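Local structure of type I site-specific restriction-modification system, R (Restriction) subunit (Vibrio vulnificus, 3H1T) at residues Pro373-Arg378 with Lys549-Ile554; Ala440-Phe445 with Cys518-Leu523. The protein probably binds ATP and DNA as part of a putative motor (restriction) subunit of a type I restriction enzyme, thought to drive DNA translocation by ATP hydrolysis. All blocks are in the same frame, centred on the assembly; numbering follows the deposited sequence.

Contact 1. Residues Pro373-Arg378 with Lys549-Ile554; sequences PYRVHR and KLWFNI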
ATOM      1  N   PRO A 373      12.938   0.367   2.056  1.00 27.04           N
ATOM      2  CA  PRO A 373      13.585   1.688   1.975  1.00 27.26           C
ATOM      3  C   PRO A 373      14.479   1.773   0.716  1.00 29.13           C
ATOM      4  O   PRO A 373      14.757   0.750   0.095  1.00 28.61           O
ATOM      5  CB  PRO A 373      14.359   1.766   3.298  1.00 19.36           C
ATOM      6  CG  PRO A 373      14.691   0.318   3.572  1.00 19.10           C
ATOM      7  CD  PRO A 373      13.393  -0.367   3.251  1.00 19.37           C
ATOM      8  N   TYR A 374      14.949   2.959   0.344  1.00 30.14           N
ATOM      9  CA  TYR A 374      15.746   3.074  -0.877  1.00 31.58           C
ATOM     10  C   TYR A 374      16.882   4.093  -0.845  1.00 32.97           C
ATOM     11  O   TYR A 374      16.879   5.020  -0.037  1.00 33.39           O
ATOM     12  CB  TYR A 374      14.801   3.421  -2.038  1.00 32.83           C
ATOM     13  CG  TYR A 374      13.949   4.655  -1.766  1.00 34.02           C
ATOM     14  CD1 TYR A 374      14.466   5.941  -1.948  1.00 32.70           C
ATOM     15  CD2 TYR A 374      12.652   4.536  -1.241  1.00 34.26           C
ATOM     16  CE1 TYR A 374      13.717   7.066  -1.612  1.00 29.26           C
ATOM     17  CE2 TYR A 374      11.909   5.660  -0.904  1.00 32.16           C
ATOM     18  CZ  TYR A 374      12.441   6.916  -1.089  1.00 32.34           C
ATOM     19  OH  TYR A 374      11.675   8.002  -0.730  1.00 32.47           O
ATOM     20  N   ARG A 375      17.855   3.896  -1.731  1.00 32.82           N
ATOM     21  CA  ARG A 375      18.977   4.816  -1.881  1.00 32.80           C
ATOM     22  C   ARG A 375      18.853   5.467  -3.249  1.00 32.85           C
ATOM     23  O   ARG A 375      18.520   4.797  -4.226  1.00 31.93           O
ATOM     24  CB  ARG A 375      20.325   4.090  -1.833  1.00 53.10           C
ATOM     25  CG  ARG A 375      20.810   3.712  -0.462  1.00 60.74           C
ATOM     26  CD  ARG A 375      20.066   2.513   0.083  1.00 65.92           C
ATOM     27  NE  ARG A 375      20.381   2.275   1.489  1.00 71.23           N
ATOM     28  CZ  ARG A 375      21.565   1.864   1.940  1.00 74.00           C
ATOM     29  NH1 ARG A 375      22.569   1.632   1.096  1.00 74.80           N
ATOM     30  NH2 ARG A 375      21.754   1.706   3.245  1.00 74.26           N
ATOM     31  N   VAL A 376      19.096   6.767  -3.334  1.00 32.69           N
ATOM     32  CA  VAL A 376      19.041   7.411  -4.625  1.00 32.47           C
ATOM     33  C   VAL A 376      20.456   7.754  -5.088  1.00 32.29           C
ATOM     34  O   VAL A 376      21.263   8.283  -4.329  1.00 31.01           O
ATOM     35  CB  VAL A 376      18.215   8.716  -4.616  1.00 26.31           C
ATOM     36  CG1 VAL A 376      18.254   9.338  -6.009  1.00 23.61           C
ATOM     37  CG2 VAL A 376      16.786   8.443  -4.205  1.00 26.62           C
ATOM     38  N   HIS A 377      20.757   7.408  -6.333  1.00 37.38           N
ATOM     39  CA  HIS A 377      22.048   7.696  -6.938  1.00 37.13           C
ATOM     40  C   HIS A 377      21.688   8.476  -8.183  1.00 37.79           C
ATOM     41  O   HIS A 377      21.265   7.900  -9.189  1.00 38.85           O
ATOM     42  CB  HIS A 377      22.777   6.408  -7.322  1.00 40.14           C
ATOM     43  CG  HIS A 377      22.990   5.465  -6.179  1.00 42.25           C
ATOM     44  ND1 HIS A 377      23.641   5.833  -5.023  1.00 43.24           N
ATOM     45  CD2 HIS A 377      22.647   4.165  -6.020  1.00 43.76           C
ATOM     46  CE1 HIS A 377      23.692   4.800  -4.199  1.00 45.64           C
ATOM     47  NE2 HIS A 377      23.097   3.775  -4.781  1.00 42.99           N
ATOM     48  N   ARG A 378      21.796   9.795  -8.089  1.00 33.49           N
ATOM     49  CA  ARG A 378      21.491  10.695  -9.191  1.00 33.64           C
ATOM     50  C   ARG A 378      22.778  10.758 -10.023  1.00 34.55           C
ATOM     51  O   ARG A 378      23.875  10.930  -9.477  1.00 34.86           O
ATOM     52  CB  ARG A 378      21.121  12.069  -8.614  1.00 39.12           C
ATOM     53  CG  ARG A 378      20.420  13.032  -9.550  1.00 40.85           C
ATOM     54  CD  ARG A 378      19.294  13.794  -8.825  1.00 43.66           C
ATOM     55  NE  ARG A 378      19.609  14.143  -7.440  1.00 44.71           N
ATOM     56  CZ  ARG A 378      20.591  14.967  -7.085  1.00 49.65           C
ATOM     57  NH1 ARG A 378      21.353  15.530  -8.015  1.00 49.97           N
ATOM     58  NH2 ARG A 378      20.829  15.220  -5.801  1.00 49.17           N
ATOM     59  N   LYS A 549      15.990  -9.612   0.203  1.00 37.88           N
ATOM     60  CA  LYS A 549      15.468  -8.343  -0.285  1.00 35.89           C
ATOM     61  C   LYS A 549      14.969  -7.471   0.864  1.00 36.36           C
ATOM     62  O   LYS A 549      13.878  -7.699   1.390  1.00 34.31           O
ATOM     63  CB  LYS A 549      14.338  -8.598  -1.285  1.00 37.90           C
ATOM     64  CG  LYS A 549      13.558  -7.351  -1.669  1.00 36.34           C
ATOM     65  CD  LYS A 549      14.481  -6.276  -2.207  1.00 34.77           C
ATOM     66  CE  LYS A 549      13.728  -4.995  -2.509  1.00 31.96           C
ATOM     67  NZ  LYS A 549      12.655  -5.212  -3.517  1.00 25.09           N
ATOM     68  N   LEU A 550      15.768  -6.476   1.249  1.00 43.23           N
ATOM     69  CA  LEU A 550      15.392  -5.569   2.337  1.00 43.55           C
ATOM     70  C   LEU A 550      15.307  -4.094   1.953  1.00 43.64           C
ATOM     71  O   LEU A 550      14.611  -3.325   2.613  1.00 45.83           O
ATOM     72  CB  LEU A 550      16.355  -5.729   3.514  1.00 41.62           C
ATOM     73  CG  LEU A 550      16.259  -7.106   4.166  1.00 42.92           C
ATOM     74  CD1 LEU A 550      17.330  -7.282   5.235  1.00 44.71           C
ATOM     75  CD2 LEU A 550      14.872  -7.261   4.747  1.00 42.28           C
ATOM     76  N   TRP A 551      16.020  -3.699   0.905  1.00 37.37           N
ATOM     77  CA  TRP A 551      15.995  -2.316   0.430  1.00 36.51           C
ATOM     78  C   TRP A 551      16.390  -2.304  -1.036  1.00 34.62           C
ATOM     79  O   TRP A 551      16.772  -3.337  -1.577  1.00 33.81           O
ATOM     80  CB  TRP A 551      16.959  -1.438   1.249  1.00 37.54           C
ATOM     81  CG  TRP A 551      18.370  -1.931   1.253  1.00 39.93           C
ATOM     82  CD1 TRP A 551      18.889  -2.925   2.033  1.00 41.29           C
ATOM     83  CD2 TRP A 551      19.431  -1.505   0.390  1.00 41.90           C
ATOM     84  NE1 TRP A 551      20.208  -3.148   1.708  1.00 42.27           N
ATOM     85  CE2 TRP A 551      20.564  -2.293   0.698  1.00 43.25           C
ATOM     86  CE3 TRP A 551      19.535  -0.540  -0.619  1.00 43.00           C
ATOM     87  CZ2 TRP A 551      21.790  -2.142   0.032  1.00 44.94           C
ATOM     88  CZ3 TRP A 551      20.756  -0.388  -1.280  1.00 44.57           C
ATOM     89  CH2 TRP A 551      21.863  -1.190  -0.952  1.00 45.09           C
ATOM     90  N   PHE A 552      16.290  -1.148  -1.685  1.00 31.67           N
ATOM     91  CA  PHE A 552      16.665  -1.068  -3.091  1.00 30.04           C
ATOM     92  C   PHE A 552      17.275   0.263  -3.514  1.00 31.57           C
ATOM     93  O   PHE A 552      17.214   1.248  -2.776  1.00 32.74           O
ATOM     94  CB  PHE A 552      15.458  -1.367  -3.984  1.00 26.15           C
ATOM     95  CG  PHE A 552      14.392  -0.319  -3.940  1.00 23.61           C
ATOM     96  CD1 PHE A 552      13.566  -0.176  -2.816  1.00 26.43           C
ATOM     97  CD2 PHE A 552      14.183   0.512  -5.036  1.00 20.98           C
ATOM     98  CE1 PHE A 552      12.544   0.782  -2.793  1.00 21.77           C
ATOM     99  CE2 PHE A 552      13.167   1.471  -5.022  1.00 22.28           C
ATOM    100  CZ  PHE A 552      12.346   1.609  -3.904  1.00 22.75           C
ATOM    101  N   ASN A 553      17.862   0.276  -4.710  1.00 30.56           N
ATOM    102  CA  ASN A 553      18.498   1.460  -5.285  1.00 30.63           C
ATOM    103  C   ASN A 553      17.690   2.045  -6.422  1.00 30.06           C
ATOM    104  O   ASN A 553      17.056   1.322  -7.177  1.00 31.01           O
ATOM    105  CB  ASN A 553      19.882   1.117  -5.871  1.00 28.58           C
ATOM    106  CG  ASN A 553      20.791   0.465  -4.891  1.00 31.08           C
ATOM    107  OD1 ASN A 553      21.304   1.115  -3.983  1.00 32.99           O
ATOM    108  ND2 ASN A 553      21.000  -0.833  -5.052  1.00 30.83           N
ATOM    109  N   ILE A 554      17.730   3.363  -6.534  1.00 36.26           N
ATOM    110  CA  ILE A 554      17.088   4.060  -7.629  1.00 35.20           C
ATOM    111  C   ILE A 554      18.215   4.835  -8.300  1.00 36.38           C
ATOM    112  O   ILE A 554      18.686   5.839  -7.767  1.00 35.44           O
ATOM    113  CB  ILE A 554      16.021   5.048  -7.150  1.00 32.47           C
ATOM    114  CG1 ILE A 554      14.809   4.294  -6.580  1.00 32.07           C
ATOM    115  CG2 ILE A 554      15.582   5.925  -8.305  1.00 30.90           C
ATOM    116  CD1 ILE A 554      13.723   5.248  -6.012  1.00 31.43           C
TER
HETATM  117  O   HOH W   1      23.770   1.673  -3.000  1.00 40.60           O
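Arg375 lays its guanidinium over one face of the Trp551 indole, with CZ 4.0 Å from the centroid of the six-membered ring and nearly on its normal, a cation-pi geometry. The two planes are not stacked flat but lie 39° apart, and NH1 makes a close approach, 3.6 Å from Trp551 CH2. Phe63, from the N-terminal part of the chain, joins this group through a cation-pi contact to Arg375 and an edge-to-face contact to Trp551.

The backbones that carry these groups belong to strands 374-381 and 552-556, parallel neighbours in the central sheet of the second RecA-like domain; the axes of 374-378 and 552-554 are 27° apart. Amides and carbonyls alternate across the pair: Phe552 N donates to Pro373 O, Arg375 N to Phe552 O, Ile554 N to Arg375 O and His377 N to Ile554 O. The third of these is short, 2.8 Å between Ile554 N and Arg375 O, and nearly collinear with the carbonyl bond.

Tyr374, Phe552, Val376 and Ile554 share one face of the sheet. Phe552 CG stands between its own N and carbonyl carbon (chi1 68°), and Tyr374 CB lies over the ring, 3.6 Å from its centroid, in a CH-pi contact. The two aromatic side chains point the same way, but their rings meet obliquely.

On the face of Arg375 and Asn553, the end of His377 comes in beside Asn553. Asn553 OD1 accepts a weak bond from His377 NE2 at 3.3 Å, while Asn553 ND2 bonds to Asn520 of the next strand and His377 ND1 to Asp578. One water bridges His377 NE2 and Asn553 OD1, lying in the plane of the imidazole 2.8 Å from His377 NE2 and donating a hydrogen bond to Asn553 OD1.

Contact 2. Residues Ala440-Phe445 with Cys518-Leu523; sequences AKTIVF and CKNVVL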
ATOM      1  N   ALA A 440      21.933  -8.864  -9.112  1.00 27.21           N
ATOM      2  CA  ALA A 440      20.838  -8.173  -8.446  1.00 26.57           C
ATOM      3  C   ALA A 440      19.827  -7.857  -9.551  1.00 27.65           C
ATOM      4  O   ALA A 440      20.168  -7.177 -10.528  1.00 28.86           O
ATOM      5  CB  ALA A 440      21.344  -6.892  -7.812  1.00 12.29           C
ATOM      6  N   LYS A 441      18.595  -8.343  -9.414  1.00 27.89           N
ATOM      7  CA  LYS A 441      17.591  -8.102 -10.444  1.00 27.40           C
ATOM      8  C   LYS A 441      17.328  -6.629 -10.610  1.00 27.29           C
ATOM      9  O   LYS A 441      17.037  -5.929  -9.644  1.00 27.29           O
ATOM     10  CB  LYS A 441      16.296  -8.834 -10.130  1.00 33.16           C
ATOM     11  CG  LYS A 441      16.381 -10.333 -10.357  1.00 33.07           C
ATOM     12  CD  LYS A 441      14.995 -10.953 -10.348  1.00 34.32           C
ATOM     13  CE  LYS A 441      15.040 -12.481 -10.197  1.00 35.08           C
ATOM     14  NZ  LYS A 441      15.454 -13.253 -11.404  1.00 40.26           N
ATOM     15  N   THR A 442      17.408  -6.181 -11.862  1.00 30.68           N
ATOM     16  CA  THR A 442      17.273  -4.773 -12.237  1.00 28.93           C
ATOM     17  C   THR A 442      16.285  -4.500 -13.372  1.00 27.50           C
ATOM     18  O   THR A 442      16.146  -5.311 -14.278  1.00 30.11           O
ATOM     19  CB  THR A 442      18.648  -4.238 -12.688  1.00 23.68           C
ATOM     20  OG1 THR A 442      19.599  -4.441 -11.637  1.00 25.71           O
ATOM     21  CG2 THR A 442      18.572  -2.769 -13.049  1.00 23.79           C
ATOM     22  N   ILE A 443      15.625  -3.346 -13.332  1.00 23.00           N
ATOM     23  CA  ILE A 443      14.678  -2.952 -14.376  1.00 23.43           C
ATOM     24  C   ILE A 443      15.091  -1.579 -14.881  1.00 23.89           C
ATOM     25  O   ILE A 443      15.269  -0.658 -14.091  1.00 24.79           O
ATOM     26  CB  ILE A 443      13.211  -2.852 -13.850  1.00 36.21           C
ATOM     27  CG1 ILE A 443      12.738  -4.200 -13.305  1.00 37.36           C
ATOM     28  CG2 ILE A 443      12.268  -2.460 -15.003  1.00 36.93           C
ATOM     29  CD1 ILE A 443      11.375  -4.144 -12.652  1.00 37.99           C
ATOM     30  N   VAL A 444      15.243  -1.419 -16.189  1.00 26.97           N
ATOM     31  CA  VAL A 444      15.648  -0.126 -16.735  1.00 26.15           C
ATOM     32  C   VAL A 444      14.552   0.478 -17.592  1.00 26.10           C
ATOM     33  O   VAL A 444      14.169  -0.081 -18.613  1.00 26.31           O
ATOM     34  CB  VAL A 444      16.949  -0.257 -17.587  1.00 22.12           C
ATOM     35  CG1 VAL A 444      17.431   1.130 -18.059  1.00 20.09           C
ATOM     36  CG2 VAL A 444      18.027  -0.926 -16.776  1.00 17.31           C
ATOM     37  N   PHE A 445      14.052   1.629 -17.167  1.00 26.47           N
ATOM     38  CA  PHE A 445      12.982   2.298 -17.884  1.00 27.21           C
ATOM     39  C   PHE A 445      13.508   3.261 -18.937  1.00 29.74           C
ATOM     40  O   PHE A 445      14.008   4.343 -18.620  1.00 32.46           O
ATOM     41  CB  PHE A 445      12.087   3.028 -16.890  1.00 30.66           C
ATOM     42  CG  PHE A 445      11.295   2.105 -16.017  1.00 32.08           C
ATOM     43  CD1 PHE A 445      10.079   1.594 -16.454  1.00 30.54           C
ATOM     44  CD2 PHE A 445      11.801   1.684 -14.792  1.00 34.20           C
ATOM     45  CE1 PHE A 445       9.376   0.668 -15.685  1.00 32.21           C
ATOM     46  CE2 PHE A 445      11.102   0.758 -14.013  1.00 35.23           C
ATOM     47  CZ  PHE A 445       9.885   0.250 -14.465  1.00 32.09           C
ATOM     48  N   CYS A 518      13.376  -7.470  -6.861  1.00 32.36           N
ATOM     49  CA  CYS A 518      13.963  -6.421  -7.687  1.00 32.77           C
ATOM     50  C   CYS A 518      14.774  -5.521  -6.745  1.00 31.82           C
ATOM     51  O   CYS A 518      14.235  -4.961  -5.782  1.00 30.52           O
ATOM     52  CB  CYS A 518      12.869  -5.606  -8.391  1.00 32.92           C
ATOM     53  SG  CYS A 518      13.509  -4.283  -9.453  1.00 31.13           S
ATOM     54  N   LYS A 519      16.062  -5.373  -7.042  1.00 32.96           N
ATOM     55  CA  LYS A 519      16.951  -4.592  -6.200  1.00 32.79           C
ATOM     56  C   LYS A 519      17.422  -3.262  -6.781  1.00 33.43           C
ATOM     57  O   LYS A 519      17.909  -2.414  -6.039  1.00 34.76           O
ATOM     58  CB  LYS A 519      18.163  -5.446  -5.808  1.00 36.16           C
ATOM     59  CG  LYS A 519      17.809  -6.686  -4.982  1.00 38.38           C
ATOM     60  CD  LYS A 519      19.064  -7.477  -4.609  1.00 38.60           C
ATOM     61  CE  LYS A 519      18.803  -8.501  -3.510  1.00 39.71           C
ATOM     62  NZ  LYS A 519      20.048  -8.746  -2.713  1.00 42.73           N
ATOM     63  N   ASN A 520      17.295  -3.083  -8.095  1.00 29.21           N
ATOM     64  CA  ASN A 520      17.696  -1.831  -8.748  1.00 28.14           C
ATOM     65  C   ASN A 520      16.601  -1.328  -9.668  1.00 27.17           C
ATOM     66  O   ASN A 520      16.108  -2.063 -10.507  1.00 29.20           O
ATOM     67  CB  ASN A 520      18.963  -1.990  -9.611  1.00 30.45           C
ATOM     68  CG  ASN A 520      20.193  -2.370  -8.818  1.00 30.79           C
ATOM     69  OD1 ASN A 520      20.438  -1.856  -7.727  1.00 32.52           O
ATOM     70  ND2 ASN A 520      20.998  -3.259  -9.389  1.00 28.67           N
ATOM     71  N   VAL A 521      16.227  -0.069  -9.512  1.00 30.53           N
ATOM     72  CA  VAL A 521      15.215   0.541 -10.361  1.00 30.33           C
ATOM     73  C   VAL A 521      15.952   1.647 -11.106  1.00 31.46           C
ATOM     74  O   VAL A 521      16.419   2.611 -10.499  1.00 31.50           O
ATOM     75  CB  VAL A 521      14.047   1.121  -9.517  1.00 38.42           C
ATOM     76  CG1 VAL A 521      13.170   2.019 -10.389  1.00 40.23           C
ATOM     77  CG2 VAL A 521      13.189  -0.014  -8.943  1.00 38.60           C
ATOM     78  N   VAL A 522      16.061   1.513 -12.424  1.00 27.55           N
ATOM     79  CA  VAL A 522      16.808   2.474 -13.227  1.00 27.78           C
ATOM     80  C   VAL A 522      16.024   3.407 -14.164  1.00 27.86           C
ATOM     81  O   VAL A 522      15.236   2.960 -14.997  1.00 29.55           O
ATOM     82  CB  VAL A 522      17.871   1.716 -14.056  1.00 24.72           C
ATOM     83  CG1 VAL A 522      18.811   2.693 -14.729  1.00 23.93           C
ATOM     84  CG2 VAL A 522      18.651   0.763 -13.144  1.00 22.35           C
ATOM     85  N   LEU A 523      16.285   4.702 -14.048  1.00 31.15           N
ATOM     86  CA  LEU A 523      15.608   5.717 -14.857  1.00 32.98           C
ATOM     87  C   LEU A 523      16.405   6.232 -16.068  1.00 33.32           C
ATOM     88  O   LEU A 523      17.428   6.899 -15.915  1.00 31.67           O
ATOM     89  CB  LEU A 523      15.245   6.912 -13.968  1.00 45.71           C
ATOM     90  CG  LEU A 523      14.243   6.720 -12.838  1.00 47.62           C
ATOM     91  CD1 LEU A 523      14.087   8.028 -12.072  1.00 49.91           C
ATOM     92  CD2 LEU A 523      12.910   6.299 -13.412  1.00 50.58           C
TER
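Thr442 and Asn520 meet through a side-chain hydrogen bond, Asn520 ND2 donating to Thr442 OG1 at 2.9 Å. The hydroxyl lies close to the amide plane, and the bond is fairly straight, with an angle of 157° at the hydrogen. Thr442 OG1 in turn donates to Ala440 O, 3.0 Å away and reached from above the carbonyl plane, so this buried hydroxyl both gives and receives.

Among the backbone bonds, Lys441 O is gripped twice. Lys519 N reaches it at 2.8 Å, while Asn520 N is more distant from Lys441 O at 3.3 Å. Two successive N-H groups converging on one oxygen, with a helix-like psi of -18° at Lys519, are consistent with a beta bulge. Beyond it the pairing is regular and parallel: Ile443 N to Asn520 O, Val522 N to Ile443 O, Phe445 N to Val522 O.

These strands belong to the interior of the C-terminal RecA-like helicase domain, an alpha/beta/alpha sandwich. Helix 422-436 packs on the face bearing Thr442, Val444, Asn520 and Val522; helix 530-537 touches Phe445, Val521 and Leu523 on the other.

Apolar contacts form on both faces. Thr442 CG2, anti to its backbone N (OG1 at chi1 -56°), comes within 3.5 Å of Val522 CG2. Val444 and Val522 lie side by side, Val444 CG2 being 3.8 Å from Val522 CB. On the face of Ile443 and Phe445, Ile443 CD1 touches the SG of Cys518, at the beginning of the other segment, at 3.8 Å, and Phe445 CE2 lies 4.4 Å from Val521 CG1, that methyl approaching the ring obliquely.

After the N-terminal six-stranded sheet and the first, seven-stranded parallel sheet, the chain enters strand 374-381, then passes through helices 412-420 and 422-436 to strand 441-446. Contact 2 closes the inner loop when 518-523 returns beside 440-445; contact 1 closes the outer one when 549-554 comes back to 373-378. The loops therefore nest without crossing. Their centres are 10 Å apart, and the shared sheet runs in the order 441-446, 518-524, 552-556, 374-381. The seam between the contacts is itself bonded: Asn553 O and Val521 N are 2.8 Å apart, a probable hydrogen bond, and Lys549 NZ probably bonds to Cys518 O. Together they join the domain's first strand to its central ones.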